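Local coordinates for protein malate dehydrogenase (Entamoeba histolytica, PDB 3I0P) that probably catalyses the NAD-dependent interconversion of malate and oxaloacetate, at residues C84-T98 with V116-Y130. Numbering follows the deposited sequence.
Sequences CVLDGNNGFGHVNGT and VVVRNSTHFGIAGYY. With NAD (nicotinamide-adenine-dinucleotide), chain B.
Leu86 is gripped through both polar atoms of its backbone by the neighbouring strand: its N gives a hydrogen bond to Val117 O, and its O accepts one from Arg119 N. Val117 N reaches Cys84 O in the same parallel register, and Gly88 N closes the series on Arg119 O. Leu86 CD1 lies 3.6 Å from Val116 CG1 on one sheet face, while on the other Val85 and Val117 pack together and against Phe294 of the second subunit. Beyond the strands Asn120 holds both a turn and the residue before it. Its ND2 binds Asp87 OD1 at 2.9 Å on the syn side, with the oxygen almost in the amide plane, and its carbonyl O accepts from Asn90 N of the Gly88–Gly91 type I' turn. A water ties Asn120 OD1 and Ser121 O to Asn90 ND2, which also binds Met67 O. These strands and helix 93-111 form a right-handed beta-alpha-beta crossover, and the second strand's exit enters the NAD pocket. Near the helix start, Asn96 ND2 donates to Ser121 OG at 2.7 Å; His284 also binds that hydroxyl. Gly93 lets the chains close to 3.9 Å between its CA and Phe124 CA, where a side chain would collide with the loop. Phe124 CA sits over one face of the His94 imidazole, a CH-pi contact. Tyr130, with CG anti to its carbonyl carbon (chi1 -48°), wedges its ring among Gly93, His94, Gly97 and Thr98, its hydroxyl bonded to Phe124 O. Gly125, at positive phi, turns its carbonyl O to accept from the nicotinamide N7N at 2.9 Å, and Ala127 N donates to the ribose O2D.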
ATOM      1  N   CYS A  84       2.521  -1.768  20.969  1.00 24.82           N
ATOM      2  CA  CYS A  84       2.568  -3.007  21.730  1.00 24.46           C
ATOM      3  C   CYS A  84       3.064  -4.186  20.885  1.00 24.18           C
ATOM      4  O   CYS A  84       2.795  -4.249  19.681  1.00 23.71           O
ATOM      5  CB  CYS A  84       1.199  -3.322  22.345  1.00 24.54           C
ATOM      6  SG  CYS A  84       1.244  -4.676  23.539  1.00 25.34           S
ATOM      7  N   VAL A  85       3.802  -5.099  21.524  1.00 23.93           N
ATOM      8  CA  VAL A  85       4.139  -6.392  20.923  1.00 23.75           C
ATOM      9  C   VAL A  85       3.388  -7.482  21.671  1.00 23.92           C
ATOM     10  O   VAL A  85       3.417  -7.534  22.899  1.00 23.93           O
ATOM     11  CB  VAL A  85       5.655  -6.712  20.979  1.00 23.75           C
ATOM     12  CG1 VAL A  85       5.934  -8.134  20.452  1.00 22.52           C
ATOM     13  CG2 VAL A  85       6.456  -5.686  20.205  1.00 23.34           C
ATOM     14  N   LEU A  86       2.719  -8.347  20.920  1.00 24.10           N
ATOM     15  CA  LEU A  86       2.010  -9.470  21.501  1.00 24.23           C
ATOM     16  C   LEU A  86       2.590 -10.793  21.019  1.00 24.46           C
ATOM     17  O   LEU A  86       2.951 -10.939  19.850  1.00 24.41           O
ATOM     18  CB  LEU A  86       0.519  -9.408  21.175  1.00 24.12           C
ATOM     19  CG  LEU A  86      -0.330  -8.192  21.576  1.00 24.06           C
ATOM     20  CD1 LEU A  86      -1.693  -8.271  20.895  1.00 22.58           C
ATOM     21  CD2 LEU A  86      -0.493  -8.064  23.086  1.00 23.16           C
ATOM     22  N   ASP A  87       2.692 -11.742  21.945  1.00 24.67           N
ATOM     23  CA  ASP A  87       2.959 -13.131  21.619  1.00 24.80           C
ATOM     24  C   ASP A  87       1.602 -13.815  21.549  1.00 24.43           C
ATOM     25  O   ASP A  87       0.840 -13.798  22.520  1.00 24.72           O
ATOM     26  CB  ASP A  87       3.818 -13.750  22.713  1.00 25.17           C
ATOM     27  CG  ASP A  87       4.190 -15.195  22.436  1.00 26.95           C
ATOM     28  OD1 ASP A  87       3.963 -15.695  21.319  1.00 27.79           O
ATOM     29  OD2 ASP A  87       4.720 -15.845  23.368  1.00 31.67           O
ATOM     30  N   GLY A  88       1.295 -14.396  20.395  1.00 23.89           N
ATOM     31  CA  GLY A  88      -0.026 -14.976  20.146  1.00 23.36           C
ATOM     32  C   GLY A  88      -0.311 -16.282  20.860  1.00 22.98           C
ATOM     33  O   GLY A  88      -1.460 -16.749  20.876  1.00 23.06           O
ATOM     34  N   ASN A  89       0.738 -16.874  21.437  1.00 22.61           N
ATOM     35  CA  ASN A  89       0.638 -18.111  22.221  1.00 21.86           C
ATOM     36  C   ASN A  89       0.001 -19.239  21.433  1.00 21.70           C
ATOM     37  O   ASN A  89      -0.656 -20.119  22.000  1.00 21.79           O
ATOM     38  CB  ASN A  89      -0.121 -17.863  23.527  1.00 21.67           C
ATOM     39  CG  ASN A  89       0.673 -17.039  24.504  1.00 21.36           C
ATOM     40  OD1 ASN A  89       1.871 -17.253  24.676  1.00 21.68           O
ATOM     41  ND2 ASN A  89       0.016 -16.085  25.151  1.00 21.47           N
ATOM     42  N   ASN A  90       0.199 -19.188  20.115  1.00 21.49           N
ATOM     43  CA  ASN A  90      -0.336 -20.171  19.161  1.00 21.01           C
ATOM     44  C   ASN A  90      -1.875 -20.208  19.138  1.00 20.51           C
ATOM     45  O   ASN A  90      -2.480 -21.211  18.754  1.00 20.64           O
ATOM     46  CB  ASN A  90       0.304 -21.568  19.370  1.00 20.72           C
ATOM     47  CG  ASN A  90      -0.155 -22.601  18.335  1.00 20.98           C
ATOM     48  OD1 ASN A  90      -0.527 -23.711  18.690  1.00 22.91           O
ATOM     49  ND2 ASN A  90      -0.135 -22.235  17.068  1.00 20.57           N
ATOM     50  N   GLY A  91      -2.502 -19.098  19.526  1.00 19.86           N
ATOM     51  CA  GLY A  91      -3.963 -18.991  19.468  1.00 19.16           C
ATOM     52  C   GLY A  91      -4.514 -18.715  18.074  1.00 18.64           C
ATOM     53  O   GLY A  91      -3.775 -18.709  17.081  1.00 18.36           O
ATOM     54  N   PHE A  92      -5.822 -18.488  18.007  1.00 18.13           N
ATOM     55  CA  PHE A  92      -6.487 -18.086  16.772  1.00 17.79           C
ATOM     56  C   PHE A  92      -6.032 -16.699  16.356  1.00 17.88           C
ATOM     57  O   PHE A  92      -6.009 -15.774  17.178  1.00 18.08           O
ATOM     58  CB  PHE A  92      -7.977 -17.958  16.994  1.00 17.56           C
ATOM     59  CG  PHE A  92      -8.679 -19.236  17.313  1.00 17.76           C
ATOM     60  CD1 PHE A  92      -8.940 -20.178  16.312  1.00 17.65           C
ATOM     61  CD2 PHE A  92      -9.166 -19.461  18.603  1.00 16.35           C
ATOM     62  CE1 PHE A  92      -9.642 -21.343  16.608  1.00 17.65           C
ATOM     63  CE2 PHE A  92      -9.872 -20.613  18.901  1.00 16.24           C
ATOM     64  CZ  PHE A  92     -10.111 -21.558  17.907  1.00 16.59           C
ATOM     65  N   GLY A  93      -5.721 -16.533  15.074  1.00 17.65           N
ATOM     66  CA  GLY A  93      -5.381 -15.218  14.556  1.00 17.34           C
ATOM     67  C   GLY A  93      -6.484 -14.215  14.830  1.00 16.97           C
ATOM     68  O   GLY A  93      -6.212 -13.047  15.084  1.00 16.57           O
ATOM     69  N   HIS A  94      -7.728 -14.689  14.782  1.00 17.11           N
ATOM     70  CA  HIS A  94      -8.915 -13.856  14.994  1.00 17.03           C
ATOM     71  C   HIS A  94      -8.957 -13.361  16.418  1.00 16.89           C
ATOM     72  O   HIS A  94      -9.380 -12.230  16.670  1.00 17.12           O
ATOM     73  CB  HIS A  94     -10.191 -14.635  14.696  1.00 17.23           C
ATOM     74  CG  HIS A  94     -10.015 -15.698  13.663  1.00 17.73           C
ATOM     75  ND1 HIS A  94      -9.524 -16.950  13.967  1.00 17.28           N
ATOM     76  CD2 HIS A  94     -10.238 -15.693  12.327  1.00 18.45           C
ATOM     77  CE1 HIS A  94      -9.470 -17.675  12.865  1.00 18.87           C
ATOM     78  NE2 HIS A  94      -9.899 -16.938  11.855  1.00 18.71           N
ATOM     79  N   VAL A  95      -8.504 -14.203  17.346  1.00 16.78           N
ATOM     80  CA  VAL A  95      -8.406 -13.817  18.749  1.00 16.81           C
ATOM     81  C   VAL A  95      -7.316 -12.757  18.914  1.00 17.20           C
ATOM     82  O   VAL A  95      -7.568 -11.687  19.464  1.00 17.34           O
ATOM     83  CB  VAL A  95      -8.173 -15.047  19.665  1.00 16.77           C
ATOM     84  CG1 VAL A  95      -7.779 -14.624  21.080  1.00 15.96           C
ATOM     85  CG2 VAL A  95      -9.420 -15.926  19.689  1.00 16.60           C
ATOM     86  N   ASN A  96      -6.113 -13.050  18.418  1.00 17.50           N
ATOM     87  CA  ASN A  96      -4.992 -12.118  18.514  1.00 18.04           C
ATOM     88  C   ASN A  96      -5.309 -10.818  17.762  1.00 18.52           C
ATOM     89  O   ASN A  96      -5.100  -9.710  18.283  1.00 18.29           O
ATOM     90  CB  ASN A  96      -3.691 -12.766  18.008  1.00 18.03           C
ATOM     91  CG  ASN A  96      -3.291 -14.011  18.820  1.00 18.22           C
ATOM     92  OD1 ASN A  96      -3.221 -13.973  20.047  1.00 18.70           O
ATOM     93  ND2 ASN A  96      -3.026 -15.115  18.126  1.00 17.80           N
ATOM     94  N   GLY A  97      -5.849 -10.968  16.552  1.00 18.79           N
ATOM     95  CA  GLY A  97      -6.220  -9.837  15.714  1.00 19.35           C
ATOM     96  C   GLY A  97      -7.232  -8.892  16.344  1.00 19.78           C
ATOM     97  O   GLY A  97      -7.036  -7.669  16.337  1.00 19.92           O
ATOM     98  N   THR A  98      -8.311  -9.461  16.888  1.00 19.65           N
ATOM     99  CA  THR A  98      -9.383  -8.677  17.484  1.00 19.25           C
ATOM    100  C   THR A  98      -8.856  -7.921  18.688  1.00 19.29           C
ATOM    101  O   THR A  98      -9.061  -6.714  18.819  1.00 19.29           O
ATOM    102  CB  THR A  98     -10.581  -9.564  17.874  1.00 19.15           C
ATOM    103  OG1 THR A  98     -11.110 -10.170  16.694  1.00 18.63           O
ATOM    104  CG2 THR A  98     -11.677  -8.758  18.549  1.00 18.29           C
ATOM    105  N   VAL A 116      -0.194  -2.191  17.094  1.00 17.65           N
ATOM    106  CA  VAL A 116       0.039  -3.414  17.823  1.00 17.23           C
ATOM    107  C   VAL A 116       0.497  -4.451  16.839  1.00 17.25           C
ATOM    108  O   VAL A 116      -0.120  -4.611  15.783  1.00 17.91           O
ATOM    109  CB  VAL A 116      -1.219  -3.872  18.569  1.00 17.16           C
ATOM    110  CG1 VAL A 116      -1.035  -5.262  19.123  1.00 16.63           C
ATOM    111  CG2 VAL A 116      -1.531  -2.894  19.692  1.00 16.86           C
ATOM    112  N   VAL A 117       1.596  -5.130  17.158  1.00 17.09           N
ATOM    113  CA  VAL A 117       2.090  -6.222  16.311  1.00 17.25           C
ATOM    114  C   VAL A 117       2.009  -7.568  17.036  1.00 17.35           C
ATOM    115  O   VAL A 117       2.006  -7.621  18.268  1.00 17.19           O
ATOM    116  CB  VAL A 117       3.522  -5.953  15.752  1.00 17.25           C
ATOM    117  CG1 VAL A 117       3.507  -4.738  14.836  1.00 17.19           C
ATOM    118  CG2 VAL A 117       4.533  -5.771  16.880  1.00 16.92           C
ATOM    119  N   VAL A 118       1.924  -8.647  16.264  1.00 17.51           N
ATOM    120  CA  VAL A 118       1.740  -9.979  16.828  1.00 17.41           C
ATOM    121  C   VAL A 118       2.738 -10.957  16.226  1.00 17.99           C
ATOM    122  O   VAL A 118       2.962 -10.946  15.011  1.00 17.82           O
ATOM    123  CB  VAL A 118       0.297 -10.516  16.579  1.00 17.15           C
ATOM    124  CG1 VAL A 118       0.120 -11.876  17.206  1.00 15.56           C
ATOM    125  CG2 VAL A 118      -0.757  -9.540  17.114  1.00 16.71           C
ATOM    126  N   ARG A 119       3.345 -11.779  17.089  1.00 18.57           N
ATOM    127  CA  ARG A 119       4.098 -12.970  16.671  1.00 19.14           C
ATOM    128  C   ARG A 119       3.445 -14.261  17.203  1.00 19.43           C
ATOM    129  O   ARG A 119       2.592 -14.211  18.105  1.00 19.65           O
ATOM    130  CB  ARG A 119       5.562 -12.888  17.127  1.00 19.13           C
ATOM    131  CG  ARG A 119       5.790 -13.165  18.607  1.00 19.59           C
ATOM    132  CD  ARG A 119       7.226 -13.623  18.923  1.00 18.98           C
ATOM    133  NE  ARG A 119       7.467 -13.581  20.365  1.00 19.82           N
ATOM    134  CZ  ARG A 119       8.066 -12.582  21.018  1.00 20.62           C
ATOM    135  NH1 ARG A 119       8.541 -11.515  20.375  1.00 20.08           N
ATOM    136  NH2 ARG A 119       8.203 -12.652  22.334  1.00 20.91           N
ATOM    137  N   ASN A 120       3.853 -15.407  16.647  1.00 19.29           N
ATOM    138  CA  ASN A 120       3.411 -16.725  17.127  1.00 18.92           C
ATOM    139  C   ASN A 120       1.874 -16.809  17.153  1.00 18.85           C
ATOM    140  O   ASN A 120       1.252 -17.159  18.161  1.00 19.10           O
ATOM    141  CB  ASN A 120       4.082 -17.046  18.481  1.00 18.94           C
ATOM    142  CG  ASN A 120       3.662 -18.409  19.082  1.00 18.69           C
ATOM    143  OD1 ASN A 120       3.455 -19.397  18.377  1.00 18.07           O
ATOM    144  ND2 ASN A 120       3.558 -18.448  20.403  1.00 17.17           N
ATOM    145  N   SER A 121       1.279 -16.457  16.017  1.00 18.55           N
ATOM    146  CA  SER A 121      -0.163 -16.495  15.826  1.00 18.07           C
ATOM    147  C   SER A 121      -0.506 -17.447  14.678  1.00 18.11           C
ATOM    148  O   SER A 121       0.381 -18.082  14.097  1.00 18.04           O
ATOM    149  CB  SER A 121      -0.694 -15.093  15.533  1.00 17.91           C
ATOM    150  OG  SER A 121      -2.114 -15.058  15.534  1.00 18.16           O
ATOM    151  N   THR A 122      -1.790 -17.546  14.356  1.00 18.04           N
ATOM    152  CA  THR A 122      -2.241 -18.427  13.290  1.00 18.45           C
ATOM    153  C   THR A 122      -3.134 -17.658  12.322  1.00 18.64           C
ATOM    154  O   THR A 122      -3.324 -16.452  12.488  1.00 18.41           O
ATOM    155  CB  THR A 122      -2.980 -19.676  13.843  1.00 18.57           C
ATOM    156  OG1 THR A 122      -4.074 -19.265  14.675  1.00 18.75           O
ATOM    157  CG2 THR A 122      -2.026 -20.556  14.655  1.00 18.12           C
ATOM    158  N   HIS A 123      -3.666 -18.363  11.318  1.00 18.77           N
ATOM    159  CA  HIS A 123      -4.519 -17.772  10.291  1.00 18.78           C
ATOM    160  C   HIS A 123      -5.609 -16.888  10.896  1.00 18.49           C
ATOM    161  O   HIS A 123      -6.300 -17.283  11.846  1.00 18.53           O
ATOM    162  CB  HIS A 123      -5.142 -18.868   9.436  1.00 19.27           C
ATOM    163  CG  HIS A 123      -5.566 -18.403   8.079  1.00 21.05           C
ATOM    164  ND1 HIS A 123      -6.857 -18.021   7.794  1.00 23.02           N
ATOM    165  CD2 HIS A 123      -4.866 -18.255   6.929  1.00 23.08           C
ATOM    166  CE1 HIS A 123      -6.938 -17.659   6.525  1.00 23.95           C
ATOM    167  NE2 HIS A 123      -5.741 -17.784   5.979  1.00 24.14           N
ATOM    168  N   PHE A 124      -5.752 -15.682  10.356  1.00 17.89           N
ATOM    169  CA  PHE A 124      -6.653 -14.708  10.956  1.00 17.21           C
ATOM    170  C   PHE A 124      -7.826 -14.318  10.059  1.00 16.96           C
ATOM    171  O   PHE A 124      -8.484 -13.303  10.292  1.00 17.54           O
ATOM    172  CB  PHE A 124      -5.862 -13.509  11.543  1.00 17.22           C
ATOM    173  CG  PHE A 124      -5.515 -12.410  10.561  1.00 16.93           C
ATOM    174  CD1 PHE A 124      -4.926 -11.245  11.026  1.00 16.45           C
ATOM    175  CD2 PHE A 124      -5.785 -12.520   9.198  1.00 17.67           C
ATOM    176  CE1 PHE A 124      -4.602 -10.201  10.156  1.00 17.72           C
ATOM    177  CE2 PHE A 124      -5.484 -11.475   8.319  1.00 18.61           C
ATOM    178  CZ  PHE A 124      -4.882 -10.313   8.799  1.00 17.99           C
ATOM    179  N   GLY A 125      -8.096 -15.147   9.053  1.00 16.21           N
ATOM    180  CA  GLY A 125      -9.228 -14.945   8.159  1.00 15.54           C
ATOM    181  C   GLY A 125      -9.055 -13.711   7.303  1.00 15.37           C
ATOM    182  O   GLY A 125      -7.969 -13.446   6.793  1.00 15.45           O
ATOM    183  N   ILE A 126     -10.123 -12.940   7.145  1.00 15.26           N
ATOM    184  CA  ILE A 126     -10.058 -11.759   6.287  1.00 15.29           C
ATOM    185  C   ILE A 126      -9.372 -10.553   6.934  1.00 15.43           C
ATOM    186  O   ILE A 126      -9.711 -10.156   8.055  1.00 15.32           O
ATOM    187  CB  ILE A 126     -11.442 -11.370   5.704  1.00 15.27           C
ATOM    188  CG1 ILE A 126     -12.507 -11.249   6.803  1.00 15.17           C
ATOM    189  CG2 ILE A 126     -11.849 -12.364   4.650  1.00 14.72           C
ATOM    190  CD1 ILE A 126     -13.686 -10.386   6.383  1.00 14.51           C
ATOM    191  N   ALA A 127      -8.403  -9.971   6.232  1.00 15.55           N
ATOM    192  CA  ALA A 127      -7.685  -8.822   6.788  1.00 16.03           C
ATOM    193  C   ALA A 127      -8.662  -7.679   7.044  1.00 16.36           C
ATOM    194  O   ALA A 127      -8.577  -6.985   8.065  1.00 16.62           O
ATOM    195  CB  ALA A 127      -6.550  -8.384   5.869  1.00 15.61           C
ATOM    196  N   GLY A 128      -9.610  -7.524   6.120  1.00 16.44           N
ATOM    197  CA  GLY A 128     -10.610  -6.466   6.169  1.00 16.49           C
ATOM    198  C   GLY A 128     -11.371  -6.379   7.468  1.00 16.67           C
ATOM    199  O   GLY A 128     -11.857  -5.306   7.815  1.00 17.55           O
ATOM    200  N   TYR A 129     -11.472  -7.487   8.197  1.00 16.37           N
ATOM    201  CA  TYR A 129     -12.275  -7.523   9.424  1.00 16.12           C
ATOM    202  C   TYR A 129     -11.710  -6.576  10.467  1.00 15.88           C
ATOM    203  O   TYR A 129     -12.440  -5.812  11.090  1.00 15.55           O
ATOM    204  CB  TYR A 129     -12.360  -8.944   9.999  1.00 16.15           C
ATOM    205  CG  TYR A 129     -13.112  -9.025  11.317  1.00 16.45           C
ATOM    206  CD1 TYR A 129     -14.506  -9.023  11.346  1.00 17.24           C
ATOM    207  CD2 TYR A 129     -12.429  -9.083  12.539  1.00 17.17           C
ATOM    208  CE1 TYR A 129     -15.210  -9.087  12.550  1.00 17.67           C
ATOM    209  CE2 TYR A 129     -13.122  -9.142  13.754  1.00 17.31           C
ATOM    210  CZ  TYR A 129     -14.511  -9.152  13.746  1.00 19.02           C
ATOM    211  OH  TYR A 129     -15.215  -9.224  14.928  1.00 20.87           O
ATOM    212  N   TYR A 130     -10.397  -6.633  10.649  1.00 15.87           N
ATOM    213  CA  TYR A 130      -9.726  -5.833  11.667  1.00 15.81           C
ATOM    214  C   TYR A 130      -9.734  -4.348  11.299  1.00 15.99           C
ATOM    215  O   TYR A 130      -9.873  -3.489  12.167  1.00 15.48           O
ATOM    216  CB  TYR A 130      -8.320  -6.394  11.927  1.00 15.54           C
ATOM    217  CG  TYR A 130      -8.396  -7.888  12.108  1.00 15.31           C
ATOM    218  CD1 TYR A 130      -8.734  -8.453  13.351  1.00 14.86           C
ATOM    219  CD2 TYR A 130      -8.217  -8.740  11.023  1.00 14.74           C
ATOM    220  CE1 TYR A 130      -8.861  -9.828  13.497  1.00 14.11           C
ATOM    221  CE2 TYR A 130      -8.336 -10.108  11.162  1.00 14.39           C
ATOM    222  CZ  TYR A 130      -8.655 -10.648  12.393  1.00 14.25           C
ATOM    223  OH  TYR A 130      -8.757 -12.014  12.494  1.00 14.39           O
TER
HETATM  224  PA  NAD B 401      -9.990  -9.168  -4.417  1.00 21.42           P
HETATM  225  O1A NAD B 401     -11.295  -9.916  -4.295  1.00 22.92           O
HETATM  226  O2A NAD B 401      -9.225  -9.271  -5.697  1.00 22.83           O
HETATM  227  O5B NAD B 401     -10.327  -7.625  -4.113  1.00 23.53           O
HETATM  228  C5B NAD B 401     -11.082  -7.272  -2.941  1.00 23.70           C
HETATM  229  C4B NAD B 401     -11.010  -5.771  -2.627  1.00 24.76           C
HETATM  230  O4B NAD B 401     -11.048  -4.972  -3.817  1.00 26.17           O
HETATM  231  C3B NAD B 401     -12.187  -5.297  -1.799  1.00 24.91           C
HETATM  232  O3B NAD B 401     -11.749  -4.202  -0.975  1.00 24.87           O
HETATM  233  C2B NAD B 401     -13.181  -4.809  -2.830  1.00 25.60           C
HETATM  234  O2B NAD B 401     -14.060  -3.822  -2.289  1.00 26.47           O
HETATM  235  C1B NAD B 401     -12.262  -4.207  -3.872  1.00 26.99           C
HETATM  236  N9A NAD B 401     -12.801  -4.210  -5.264  1.00 28.08           N
HETATM  237  C8A NAD B 401     -13.113  -5.280  -6.009  1.00 27.82           C
HETATM  238  N7A NAD B 401     -13.534  -4.849  -7.218  1.00 28.28           N
HETATM  239  C5A NAD B 401     -13.473  -3.497  -7.227  1.00 28.79           C
HETATM  240  C6A NAD B 401     -13.768  -2.506  -8.170  1.00 29.03           C
HETATM  241  N6A NAD B 401     -14.238  -2.825  -9.400  1.00 29.09           N
HETATM  242  N1A NAD B 401     -13.596  -1.201  -7.848  1.00 28.84           N
HETATM  243  C2A NAD B 401     -13.140  -0.849  -6.638  1.00 28.63           C
HETATM  244  N3A NAD B 401     -12.844  -1.778  -5.720  1.00 29.25           N
HETATM  245  C4A NAD B 401     -13.004  -3.104  -5.989  1.00 28.66           C
HETATM  246  O3  NAD B 401      -9.008  -9.509  -3.165  1.00 23.10           O
HETATM  247  PN  NAD B 401      -8.228 -10.900  -2.833  1.00 21.48           P
HETATM  248  O1N NAD B 401      -6.749 -10.618  -2.943  1.00 22.40           O
HETATM  249  O2N NAD B 401      -8.849 -12.048  -3.591  1.00 22.63           O
HETATM  250  O5D NAD B 401      -8.553 -11.147  -1.283  1.00 21.69           O
HETATM  251  C5D NAD B 401      -9.797 -11.722  -0.873  1.00 21.66           C
HETATM  252  C4D NAD B 401      -9.787 -11.995   0.629  1.00 20.44           C
HETATM  253  O4D NAD B 401      -8.786 -12.964   0.955  1.00 21.02           O
HETATM  254  C3D NAD B 401      -9.458 -10.749   1.441  1.00 19.71           C
HETATM  255  O3D NAD B 401     -10.514 -10.551   2.391  1.00 18.42           O
HETATM  256  C2D NAD B 401      -8.109 -11.036   2.100  1.00 18.98           C
HETATM  257  O2D NAD B 401      -7.942 -10.514   3.431  1.00 18.97           O
HETATM  258  C1D NAD B 401      -8.105 -12.547   2.144  1.00 19.70           C
HETATM  259  N1N NAD B 401      -6.752 -13.090   2.243  1.00 20.08           N
HETATM  260  C2N NAD B 401      -6.328 -13.531   3.448  1.00 19.86           C
HETATM  261  C3N NAD B 401      -5.042 -14.060   3.591  1.00 20.20           C
HETATM  262  C7N NAD B 401      -4.551 -14.554   4.923  1.00 20.23           C
HETATM  263  O7N NAD B 401      -3.419 -15.013   5.003  1.00 20.91           O
HETATM  264  N7N NAD B 401      -5.354 -14.483   5.982  1.00 18.39           N
HETATM  265  C4N NAD B 401      -4.205 -14.125   2.473  1.00 20.56           C
HETATM  266  C5N NAD B 401      -4.667 -13.652   1.240  1.00 20.81           C
HETATM  267  C6N NAD B 401      -5.959 -13.137   1.151  1.00 19.98           C
HETATM  268  O   HOH W   1       1.534 -19.723  16.376  1.00 25.13           O
HETATM  269  O   HOH W   2     -13.692 -11.003  16.589  1.00 14.78           O